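Local coordinates for protein DNA ligase (PDB 3GDE) that probably seals nicks in double-stranded DNA during replication, recombination and repair, using ATP and magnesium to join a 3'-hydroxyl to a 5'-phosphate, at residues 40-43 / 44-48; 113-117 / 118-122; 286-289 / 290-294; 359-362 / 363-367. All coordinates share one frame; numbering follows the deposited sequence.

Contacts 1 and 2 sit in the N-terminal DNA ligase domain, contacts 3 and 4 in the ATP-dependent ligase domain, and all four are local. Contact 1, inside helix 39-49, is the buried one; the other three are partly buried and lie near helix ends. Contact 2 starts helix 117-129 with a threonine N-cap, whereas contacts 3 and 4 lie late in helices 282-291 and 354-364, contact 3 with a water between two carbonyls, contact 4 with one between a carbonyl and a serine hydroxyl. Salt bridges from Arg118 to Asp41 and Asp44 tie contact 2 to contact 1. Contacts 3 and 4, with centres about 11 Å apart, are joined instead by probable backbone hydrogen bonds.

Contact 1 (40-43 / 44-48); sequences RDLY and DVVLF
Leu47 lays its CD1 methyl over one face of the Tyr43 ring, 4.2 Å from the ring centroid and 17° off the normal, which meets the criteria for a CH-pi contact. Its other methyl, CD2, approaches Tyr43 CE2 to 3.9 Å, so both branches of the leucine touch the same end of the ring. With CG anti to the backbone N (chi1 -177°) the ring is carried to the side of its own carbonyl, within reach of Leu47. At the ring edge, in its plane, lies Asp44 OD1, 3.7 Å from Tyr43 CD2, with carboxylate and ring planes turned 72° apart. On the neighbouring flank of the helix the side chains of Leu42 and Val46 lie alongside each other, CD1 to CG2 4.1 Å.

Beneath these side chains the i to i+4 ladder of helix 39-49 is regular: Leu47 N reaches Tyr43 O at 3.2 Å in a nearly straight bond, and Val46 N reaches Leu42 O at 3.0 Å. Further out, Tyr43 OH is hydrogen-bonded to Asp199, while Val205 of helix 200-216 packs on the tyrosine and Leu33 of helix 22-34 on Leu42. Asp44 carries salt bridges to Arg118 and Arg121, and Asp41 another to Arg118. The helix thus offers apolar groups to two helices and carboxylates to helix 117-129. Asp41 and Asp44 are buried like charges with OD2 atoms 5.0 Å apart, and the shared arginine probably offsets their repulsion and keeps both ionised.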
loop_
_atom_site.group_PDB
_atom_site.type_symbol
_atom_site.label_atom_id
_atom_site.label_comp_id
_atom_site.label_asym_id
_atom_site.label_seq_id
_atom_site.Cartn_x
_atom_site.Cartn_y
_atom_site.Cartn_z
ATOM N N ARG A 40 -17.012 -16.115 -7.524
ATOM C CA ARG A 40 -15.812 -15.560 -8.153
ATOM C C ARG A 40 -16.060 -14.260 -8.918
ATOM O O ARG A 40 -15.146 -13.452 -9.037
ATOM C CB ARG A 40 -15.077 -16.595 -9.004
ATOM C CG ARG A 40 -15.893 -17.232 -10.076
ATOM C CD ARG A 40 -15.673 -18.740 -10.053
ATOM N NE ARG A 40 -14.451 -19.139 -10.749
ATOM C CZ ARG A 40 -14.416 -19.991 -11.775
ATOM N NH1 ARG A 40 -15.538 -20.550 -12.224
ATOM N NH2 ARG A 40 -13.255 -20.298 -12.345
ATOM N N ASP A 41 -17.278 -14.054 -9.423
ATOM C CA ASP A 41 -17.679 -12.728 -9.905
ATOM C C ASP A 41 -17.761 -11.756 -8.728
ATOM O O ASP A 41 -17.426 -10.588 -8.879
ATOM C CB ASP A 41 -19.030 -12.742 -10.642
ATOM C CG ASP A 41 -18.968 -13.416 -11.999
ATOM O OD1 ASP A 41 -20.042 -13.772 -12.515
ATOM O OD2 ASP A 41 -17.872 -13.599 -12.569
ATOM N N LEU A 42 -18.230 -12.239 -7.575
ATOM C CA LEU A 42 -18.291 -11.428 -6.347
ATOM C C LEU A 42 -16.882 -10.994 -5.935
ATOM O O LEU A 42 -16.612 -9.809 -5.769
ATOM C CB LEU A 42 -18.984 -12.181 -5.192
ATOM C CG LEU A 42 -18.970 -11.456 -3.820
ATOM C CD1 LEU A 42 -19.644 -10.075 -3.878
ATOM C CD2 LEU A 42 -19.570 -12.292 -2.687
ATOM N N TYR A 43 -15.999 -11.979 -5.804
ATOM C CA TYR A 43 -14.589 -11.774 -5.504
ATOM C C TYR A 43 -13.970 -10.753 -6.449
ATOM O O TYR A 43 -13.394 -9.752 -6.016
ATOM C CB TYR A 43 -13.840 -13.108 -5.599
ATOM C CG TYR A 43 -12.382 -13.021 -5.229
ATOM C CD1 TYR A 43 -11.958 -13.280 -3.921
ATOM C CD2 TYR A 43 -11.420 -12.678 -6.185
ATOM C CE1 TYR A 43 -10.609 -13.201 -3.574
ATOM C CE2 TYR A 43 -10.075 -12.594 -5.853
ATOM C CZ TYR A 43 -9.674 -12.853 -4.542
ATOM O OH TYR A 43 -8.337 -12.767 -4.214
ATOM N N ASP A 44 -14.101 -10.997 -7.743
ATOM C CA ASP A 44 -13.531 -10.093 -8.730
ATOM C C ASP A 44 -14.114 -8.681 -8.645
ATOM O O ASP A 44 -13.372 -7.708 -8.707
ATOM C CB ASP A 44 -13.691 -10.665 -10.139
ATOM C CG ASP A 44 -12.756 -11.822 -10.407
ATOM O OD1 ASP A 44 -11.688 -11.910 -9.758
ATOM O OD2 ASP A 44 -13.088 -12.652 -11.282
ATOM N N VAL A 45 -15.426 -8.568 -8.474
ATOM C CA VAL A 45 -16.067 -7.244 -8.404
ATOM C C VAL A 45 -15.549 -6.432 -7.201
ATOM O O VAL A 45 -15.315 -5.230 -7.316
ATOM C CB VAL A 45 -17.632 -7.359 -8.415
ATOM C CG1 VAL A 45 -18.306 -6.063 -7.964
ATOM C CG2 VAL A 45 -18.112 -7.726 -9.790
ATOM N N VAL A 46 -15.362 -7.099 -6.062
ATOM C CA VAL A 46 -14.909 -6.424 -4.854
ATOM C C VAL A 46 -13.479 -5.887 -5.044
ATOM O O VAL A 46 -13.198 -4.722 -4.740
ATOM C CB VAL A 46 -15.042 -7.319 -3.587
ATOM C CG1 VAL A 46 -14.318 -6.697 -2.404
ATOM C CG2 VAL A 46 -16.514 -7.523 -3.243
ATOM N N LEU A 47 -12.597 -6.737 -5.566
ATOM C CA LEU A 47 -11.261 -6.301 -5.956
ATOM C C LEU A 47 -11.318 -5.188 -6.997
ATOM O O LEU A 47 -10.841 -4.082 -6.736
ATOM C CB LEU A 47 -10.411 -7.479 -6.443
ATOM C CG LEU A 47 -9.528 -8.116 -5.366
ATOM C CD1 LEU A 47 -10.350 -8.833 -4.310
ATOM C CD2 LEU A 47 -8.474 -9.059 -5.973
ATOM N N PHE A 48 -11.933 -5.474 -8.147
ATOM C CA PHE A 48 -11.961 -4.545 -9.279
ATOM C C PHE A 48 -12.473 -3.134 -8.949
ATOM O O PHE A 48 -11.916 -2.150 -9.429
ATOM C CB PHE A 48 -12.737 -5.129 -10.472
ATOM C CG PHE A 48 -12.089 -6.350 -11.093
ATOM C CD1 PHE A 48 -10.889 -6.859 -10.605
ATOM C CD2 PHE A 48 -12.674 -6.973 -12.186
ATOM C CE1 PHE A 48 -10.299 -7.980 -11.180
ATOM C CE2 PHE A 48 -12.091 -8.082 -12.772
ATOM C CZ PHE A 48 -10.909 -8.599 -12.267
#

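Contact 2 (113-117 / 118-122); sequences EELTV and RKVRE
Val117 lies against the guanidinium of Arg118, its backbone C over one face of that flat group and its CG1 methyl 3.7 Å from NH2. Two bends in the arginine chain, at chi2 and chi3, fold the group back over its neighbour, and its outer end is held by the carboxylates of helix 39-49. Arg121 NH2 donates to Val53 O.

The start of helix 117-129 is fixed by Thr116 at the N-cap. Its hydroxyl, placed between backbone N and carbonyl carbon (chi1 64°), takes the amide of Lys119 at 2.9 Å from N to OG1, with an N-H...O angle of 164°. The carbonyl of the same residue begins the helical ladder, Val120 N to Thr116 O being 3.0 Å. Ahead of the cap, Leu115 crosses Val120 at about a right angle, and the 3.5 Å between CD2 and CG2 is tighter than usual van der Waals contact. Phe6 packs on both these side chains. Lys119 NZ donates to a water at 2.9 Å, which Thr116 N also reaches, weakly.

A capped amide at the helix N-terminus is consistent with a firmly held first turn, the charges of Arg118 and Arg121 probably being offset by carboxylates of helix 39-49.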
loop_
_atom_site.group_PDB
_atom_site.type_symbol
_atom_site.label_atom_id
_atom_site.label_comp_id
_atom_site.label_asym_id
_atom_site.label_seq_id
_atom_site.Cartn_x
_atom_site.Cartn_y
_atom_site.Cartn_z
ATOM N N GLU A 113 -20.006 -7.081 -28.918
ATOM C CA GLU A 113 -18.996 -6.789 -27.932
ATOM C C GLU A 113 -19.542 -7.074 -26.549
ATOM O O GLU A 113 -20.724 -7.408 -26.408
ATOM C CB GLU A 113 -18.536 -5.338 -28.073
ATOM C CG GLU A 113 -17.697 -5.105 -29.330
ATOM C CD GLU A 113 -17.215 -3.682 -29.470
ATOM O OE1 GLU A 113 -17.952 -2.763 -29.057
ATOM O OE2 GLU A 113 -16.097 -3.476 -29.997
ATOM N N GLU A 114 -18.673 -6.943 -25.547
ATOM C CA GLU A 114 -18.922 -7.380 -24.170
ATOM C C GLU A 114 -17.983 -8.544 -23.858
ATOM O O GLU A 114 -17.791 -9.431 -24.684
ATOM C CB GLU A 114 -20.401 -7.783 -23.938
ATOM C CG GLU A 114 -21.336 -6.628 -23.460
ATOM C CD GLU A 114 -22.725 -6.587 -24.150
ATOM O OE1 GLU A 114 -23.363 -5.499 -24.126
ATOM O OE2 GLU A 114 -23.180 -7.619 -24.714
ATOM N N LEU A 115 -17.353 -8.523 -22.693
ATOM C CA LEU A 115 -16.709 -9.734 -22.198
ATOM C C LEU A 115 -17.027 -9.960 -20.752
ATOM O O LEU A 115 -17.402 -9.043 -20.045
ATOM C CB LEU A 115 -15.191 -9.790 -22.432
ATOM C CG LEU A 115 -14.199 -8.642 -22.275
ATOM C CD1 LEU A 115 -14.095 -7.934 -23.595
ATOM C CD2 LEU A 115 -14.491 -7.675 -21.133
ATOM N N THR A 116 -16.895 -11.214 -20.347
ATOM C CA THR A 116 -17.212 -11.630 -19.001
ATOM C C THR A 116 -16.103 -11.207 -18.061
ATOM O O THR A 116 -14.936 -11.085 -18.459
ATOM C CB THR A 116 -17.410 -13.166 -18.915
ATOM O OG1 THR A 116 -16.179 -13.831 -19.223
ATOM C CG2 THR A 116 -18.499 -13.629 -19.886
ATOM N N VAL A 117 -16.480 -10.979 -16.812
ATOM C CA VAL A 117 -15.524 -10.757 -15.750
ATOM C C VAL A 117 -14.568 -11.957 -15.695
ATOM O O VAL A 117 -13.376 -11.804 -15.426
ATOM C CB VAL A 117 -16.260 -10.561 -14.408
ATOM C CG1 VAL A 117 -15.277 -10.361 -13.258
ATOM C CG2 VAL A 117 -17.237 -9.381 -14.518
ATOM N N ARG A 118 -15.093 -13.146 -15.979
ATOM C CA ARG A 118 -14.291 -14.361 -15.956
ATOM C C ARG A 118 -13.166 -14.305 -17.000
ATOM O O ARG A 118 -12.013 -14.584 -16.676
ATOM C CB ARG A 118 -15.184 -15.598 -16.141
ATOM C CG ARG A 118 -14.625 -16.881 -15.495
ATOM C CD ARG A 118 -14.998 -17.051 -13.993
ATOM N NE ARG A 118 -15.501 -15.820 -13.372
ATOM C CZ ARG A 118 -14.774 -14.959 -12.659
ATOM N NH1 ARG A 118 -13.476 -15.174 -12.438
ATOM N NH2 ARG A 118 -15.355 -13.872 -12.170
ATOM N N LYS A 119 -13.502 -13.918 -18.231
ATOM C CA LYS A 119 -12.501 -13.707 -19.277
ATOM C C LYS A 119 -11.472 -12.621 -18.931
ATOM O O LYS A 119 -10.279 -12.795 -19.203
ATOM C CB LYS A 119 -13.144 -13.391 -20.628
ATOM C CG LYS A 119 -12.210 -13.682 -21.808
ATOM C CD LYS A 119 -12.323 -12.645 -22.908
ATOM C CE LYS A 119 -12.315 -13.321 -24.279
ATOM N NZ LYS A 119 -13.727 -13.670 -24.708
ATOM N N VAL A 120 -11.929 -11.516 -18.344
ATOM C CA VAL A 120 -11.024 -10.455 -17.875
ATOM C C VAL A 120 -10.017 -11.010 -16.858
ATOM O O VAL A 120 -8.817 -10.804 -16.981
ATOM C CB VAL A 120 -11.793 -9.249 -17.261
ATOM C CG1 VAL A 120 -10.834 -8.284 -16.587
ATOM C CG2 VAL A 120 -12.583 -8.525 -18.337
ATOM N N ARG A 121 -10.532 -11.723 -15.868
ATOM C CA ARG A 121 -9.715 -12.396 -14.868
ATOM C C ARG A 121 -8.690 -13.362 -15.483
ATOM O O ARG A 121 -7.531 -13.342 -15.096
ATOM C CB ARG A 121 -10.619 -13.156 -13.911
ATOM C CG ARG A 121 -9.881 -13.955 -12.873
ATOM C CD ARG A 121 -9.720 -13.091 -11.652
ATOM N NE ARG A 121 -8.353 -12.662 -11.473
ATOM C CZ ARG A 121 -7.967 -11.690 -10.657
ATOM N NH1 ARG A 121 -8.848 -11.005 -9.945
ATOM N NH2 ARG A 121 -6.680 -11.395 -10.576
ATOM N N GLU A 122 -9.131 -14.188 -16.433
ATOM C CA GLU A 122 -8.264 -15.193 -17.078
ATOM C C GLU A 122 -7.153 -14.537 -17.890
ATOM O O GLU A 122 -6.000 -14.936 -17.789
ATOM C CB GLU A 122 -9.061 -16.138 -17.994
ATOM C CG GLU A 122 -10.304 -16.769 -17.367
ATOM C CD GLU A 122 -10.036 -18.032 -16.543
ATOM O OE1 GLU A 122 -11.038 -18.712 -16.211
ATOM O OE2 GLU A 122 -8.853 -18.349 -16.228
HETATM O O HOH W 1 -16.111 -13.155 -23.111
#

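Contact 3 (286-289 / 290-294); sequences EEIK and KSVKP
Lys290 runs alongside the side chain of Glu287, the two heading in the same direction. CG stands between the backbone N and the carbonyl carbon (chi1 50°) and the chain is extended beyond it, which carries CE to 3.7 Å from Glu287 OE1. The charged ends make only a long salt bridge, 3.8 Å from NZ to Glu287 OE2, so the pairing is loose and the lysine methylenes share in the contact. Its amide still keeps the helical pattern, 3.2 Å from Lys290 N to Glu286 O.

Ser291 follows, with its amide bonded to Glu287 O at 2.9 Å, though bent to 136° at the hydrogen. Its OG is hydrogen-bonded to Ser368 OG.

This is the C-terminal end of helix 282-291, packed in the nucleotidyltransferase core of the ligase, where Ile288 rests on Val260 and Trp262 of strand 256-262 and Glu287 touches Ile371 of strand 371-379. Val292 is the first residue to leave helical backbone angles, yet its amide makes a last i to i+4 bond to Ile288 O at 2.8 Å. The side chains of Val292 and Ile288 run alongside each other, their CG2 methyls 3.6 Å apart. A water modelled between Lys289 O and Val292 O would bridge them, though its 2.4 Å to Lys289 O is too short to trust; Val292 O also accepts from Trp262 NE1. Beyond it, Lys293 N probably donates to Ala364 O of helix 354-364.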
loop_
_atom_site.group_PDB
_atom_site.type_symbol
_atom_site.label_atom_id
_atom_site.label_comp_id
_atom_site.label_asym_id
_atom_site.label_seq_id
_atom_site.Cartn_x
_atom_site.Cartn_y
_atom_site.Cartn_z
ATOM N N GLU A 286 17.594 -17.838 5.721
ATOM C CA GLU A 286 18.424 -18.930 6.248
ATOM C C GLU A 286 18.618 -18.844 7.759
ATOM O O GLU A 286 18.532 -19.866 8.447
ATOM C CB GLU A 286 19.783 -19.015 5.542
ATOM C CG GLU A 286 19.739 -19.636 4.152
ATOM C CD GLU A 286 19.220 -21.081 4.123
ATOM O OE1 GLU A 286 18.728 -21.501 3.050
ATOM O OE2 GLU A 286 19.304 -21.802 5.144
ATOM N N GLU A 287 18.851 -17.631 8.270
ATOM C CA GLU A 287 19.050 -17.410 9.710
ATOM C C GLU A 287 17.804 -17.726 10.518
ATOM O O GLU A 287 17.898 -18.173 11.659
ATOM C CB GLU A 287 19.486 -15.971 9.995
ATOM C CG GLU A 287 20.785 -15.573 9.340
ATOM C CD GLU A 287 22.013 -16.157 10.021
ATOM O OE1 GLU A 287 21.945 -16.478 11.234
ATOM O OE2 GLU A 287 23.053 -16.277 9.334
ATOM N N ILE A 288 16.640 -17.469 9.930
ATOM C CA ILE A 288 15.357 -17.829 10.536
ATOM C C ILE A 288 15.194 -19.359 10.646
ATOM O O ILE A 288 14.758 -19.879 11.680
ATOM C CB ILE A 288 14.195 -17.156 9.757
ATOM C CG1 ILE A 288 14.021 -15.714 10.242
ATOM C CG2 ILE A 288 12.888 -17.937 9.894
ATOM C CD1 ILE A 288 13.575 -14.750 9.177
ATOM N N LYS A 289 15.581 -20.064 9.586
ATOM C CA LYS A 289 15.514 -21.531 9.542
ATOM C C LYS A 289 16.401 -22.205 10.584
ATOM O O LYS A 289 16.040 -23.254 11.115
ATOM C CB LYS A 289 15.833 -22.051 8.141
ATOM C CG LYS A 289 14.821 -21.596 7.106
ATOM C CD LYS A 289 15.044 -22.223 5.751
ATOM C CE LYS A 289 13.855 -21.945 4.860
ATOM N NZ LYS A 289 14.096 -22.323 3.435
ATOM N N LYS A 290 17.541 -21.598 10.907
ATOM C CA LYS A 290 18.372 -22.158 11.979
ATOM C C LYS A 290 18.092 -21.612 13.375
ATOM O O LYS A 290 18.289 -22.320 14.360
ATOM C CB LYS A 290 19.877 -22.146 11.649
ATOM C CG LYS A 290 20.449 -20.845 11.148
ATOM C CD LYS A 290 21.954 -20.960 11.021
ATOM C CE LYS A 290 22.502 -19.975 10.002
ATOM N NZ LYS A 290 23.995 -19.903 10.059
ATOM N N SER A 291 17.603 -20.376 13.465
ATOM C CA SER A 291 17.459 -19.724 14.772
ATOM C C SER A 291 16.046 -19.703 15.351
ATOM O O SER A 291 15.879 -19.519 16.564
ATOM C CB SER A 291 18.034 -18.307 14.743
ATOM O OG SER A 291 19.390 -18.316 14.309
ATOM N N VAL A 292 15.025 -19.862 14.511
ATOM C CA VAL A 292 13.665 -19.781 15.047
ATOM C C VAL A 292 12.878 -21.099 15.029
ATOM O O VAL A 292 13.030 -21.936 14.134
ATOM C CB VAL A 292 12.840 -18.539 14.516
ATOM C CG1 VAL A 292 13.743 -17.313 14.252
ATOM C CG2 VAL A 292 12.027 -18.873 13.298
ATOM N N LYS A 293 12.073 -21.273 16.069
ATOM C CA LYS A 293 11.209 -22.423 16.240
ATOM C C LYS A 293 10.077 -22.389 15.200
ATOM O O LYS A 293 9.409 -21.366 15.052
ATOM C CB LYS A 293 10.680 -22.403 17.676
ATOM C CG LYS A 293 9.802 -23.561 18.107
ATOM C CD LYS A 293 8.336 -23.120 18.296
ATOM C CE LYS A 293 8.158 -22.080 19.418
ATOM N NZ LYS A 293 8.455 -22.572 20.812
ATOM N N PRO A 294 9.892 -23.493 14.444
ATOM C CA PRO A 294 8.880 -23.569 13.381
ATOM C C PRO A 294 7.460 -23.426 13.920
ATOM O O PRO A 294 7.206 -23.761 15.073
ATOM C CB PRO A 294 9.080 -24.972 12.805
ATOM C CG PRO A 294 10.471 -25.364 13.210
ATOM C CD PRO A 294 10.663 -24.747 14.550
HETATM O O HOH W 2 15.074 -23.379 13.342
#

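Contact 4 (359-362 / 363-367); sequences KLLE and SAVNE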
loop_
_atom_site.group_PDB
_atom_site.type_symbol
_atom_site.label_atom_id
_atom_site.label_comp_id
_atom_site.label_asym_id
_atom_site.label_seq_id
_atom_site.Cartn_x
_atom_site.Cartn_y
_atom_site.Cartn_z
ATOM N N LYS A 359 6.852 -13.835 26.434
ATOM C CA LYS A 359 7.314 -15.157 26.850
ATOM C C LYS A 359 7.348 -16.140 25.678
ATOM O O LYS A 359 8.354 -16.830 25.469
ATOM C CB LYS A 359 6.447 -15.689 27.985
ATOM C CG LYS A 359 6.768 -15.064 29.329
ATOM C CD LYS A 359 5.644 -15.299 30.329
ATOM C CE LYS A 359 5.832 -14.433 31.580
ATOM N NZ LYS A 359 4.523 -14.206 32.283
ATOM N N LEU A 360 6.252 -16.186 24.919
ATOM C CA LEU A 360 6.174 -16.979 23.695
ATOM C C LEU A 360 7.268 -16.631 22.705
ATOM O O LEU A 360 7.857 -17.517 22.098
ATOM C CB LEU A 360 4.808 -16.812 23.011
ATOM C CG LEU A 360 3.588 -17.500 23.624
ATOM C CD1 LEU A 360 2.388 -17.343 22.705
ATOM C CD2 LEU A 360 3.871 -18.988 23.933
ATOM N N LEU A 361 7.516 -15.339 22.526
ATOM C CA LEU A 361 8.576 -14.880 21.631
ATOM C C LEU A 361 9.960 -15.346 22.100
ATOM O O LEU A 361 10.768 -15.813 21.298
ATOM C CB LEU A 361 8.544 -13.354 21.498
ATOM C CG LEU A 361 9.650 -12.713 20.652
ATOM C CD1 LEU A 361 9.469 -13.018 19.167
ATOM C CD2 LEU A 361 9.725 -11.214 20.900
ATOM N N GLU A 362 10.221 -15.212 23.399
ATOM C CA GLU A 362 11.531 -15.562 23.960
ATOM C C GLU A 362 11.888 -17.030 23.736
ATOM O O GLU A 362 13.004 -17.343 23.310
ATOM C CB GLU A 362 11.606 -15.191 25.444
ATOM C CG GLU A 362 11.691 -13.688 25.694
ATOM C CD GLU A 362 11.516 -13.315 27.160
ATOM O OE1 GLU A 362 11.350 -12.106 27.449
ATOM O OE2 GLU A 362 11.539 -14.222 28.026
ATOM N N SER A 363 10.933 -17.926 23.977
ATOM C CA SER A 363 11.191 -19.352 23.787
ATOM C C SER A 363 11.162 -19.798 22.314
ATOM O O SER A 363 11.535 -20.932 22.009
ATOM C CB SER A 363 10.257 -20.203 24.654
ATOM O OG SER A 363 8.997 -20.371 24.046
ATOM N N ALA A 364 10.755 -18.898 21.411
ATOM C CA ALA A 364 10.618 -19.224 19.989
ATOM C C ALA A 364 11.862 -18.886 19.183
ATOM O O ALA A 364 12.150 -19.519 18.158
ATOM C CB ALA A 364 9.410 -18.529 19.400
ATOM N N VAL A 365 12.596 -17.877 19.630
ATOM C CA VAL A 365 13.847 -17.539 18.967
ATOM C C VAL A 365 15.065 -17.871 19.827
ATOM O O VAL A 365 15.091 -17.630 21.039
ATOM C CB VAL A 365 13.864 -16.094 18.344
ATOM C CG1 VAL A 365 12.628 -15.308 18.731
ATOM C CG2 VAL A 365 15.158 -15.337 18.663
ATOM N N ASN A 366 16.044 -18.469 19.169
ATOM C CA ASN A 366 17.340 -18.748 19.741
ATOM C C ASN A 366 18.297 -17.729 19.138
ATOM O O ASN A 366 18.641 -17.804 17.953
ATOM C CB ASN A 366 17.745 -20.197 19.416
ATOM C CG ASN A 366 19.240 -20.418 19.481
ATOM O OD1 ASN A 366 19.815 -20.552 20.565
ATOM N ND2 ASN A 366 19.884 -20.456 18.310
ATOM N N GLU A 367 18.686 -16.753 19.956
ATOM C CA GLU A 367 19.487 -15.619 19.496
ATOM C C GLU A 367 20.818 -16.040 18.878
ATOM O O GLU A 367 21.534 -16.870 19.424
ATOM C CB GLU A 367 19.695 -14.592 20.622
ATOM C CG GLU A 367 18.411 -13.845 21.029
ATOM C CD GLU A 367 18.672 -12.523 21.755
ATOM O OE1 GLU A 367 18.258 -12.397 22.927
ATOM O OE2 GLU A 367 19.282 -11.606 21.158
HETATM O O HOH W 3 7.469 -20.128 21.715
#
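Leu361 and Val365 make the apolar part of the contact, their side chains lying next to each other with a shared heading and CD1 3.9 Å from CG1. Leu361 CG stands anti to the backbone N (chi1 177°), which places its CD1 on the carbonyl side, against Val365 CG1.

Among the backbone hydrogen bonds, Ser363 N reaches Lys359 O in an i to i+4 bond of 3.2 Å. Leu361 O accepts twice: Val365 N lies almost in line with the carbonyl in a regular i to i+4 bond, whereas Ala364 N, at 3.1 Å, makes a 3-10-like i to i+3 bond, its angle to the C=O only 111° and its approach from 67° above the carbonyl plane. Ala364 CB is in van der Waals contact with Leu360 O at 3.3 Å.

Water supplies a further link. It donates to Leu360 O at 2.7 Å and lies 2.8 Å from Ser363 OG, joining carbonyl and hydroxyl. The charged end of Glu362 pairs with Arg358, a residue just before the segment.

Leu361 also packs on Phe339 and Ile342 of strand 335-342 and on Leu373 of strand 371-379, so this C-terminal part of helix 354-364 covers strands of the adenylation domain close to the predicted ATP-binding residue Phe340.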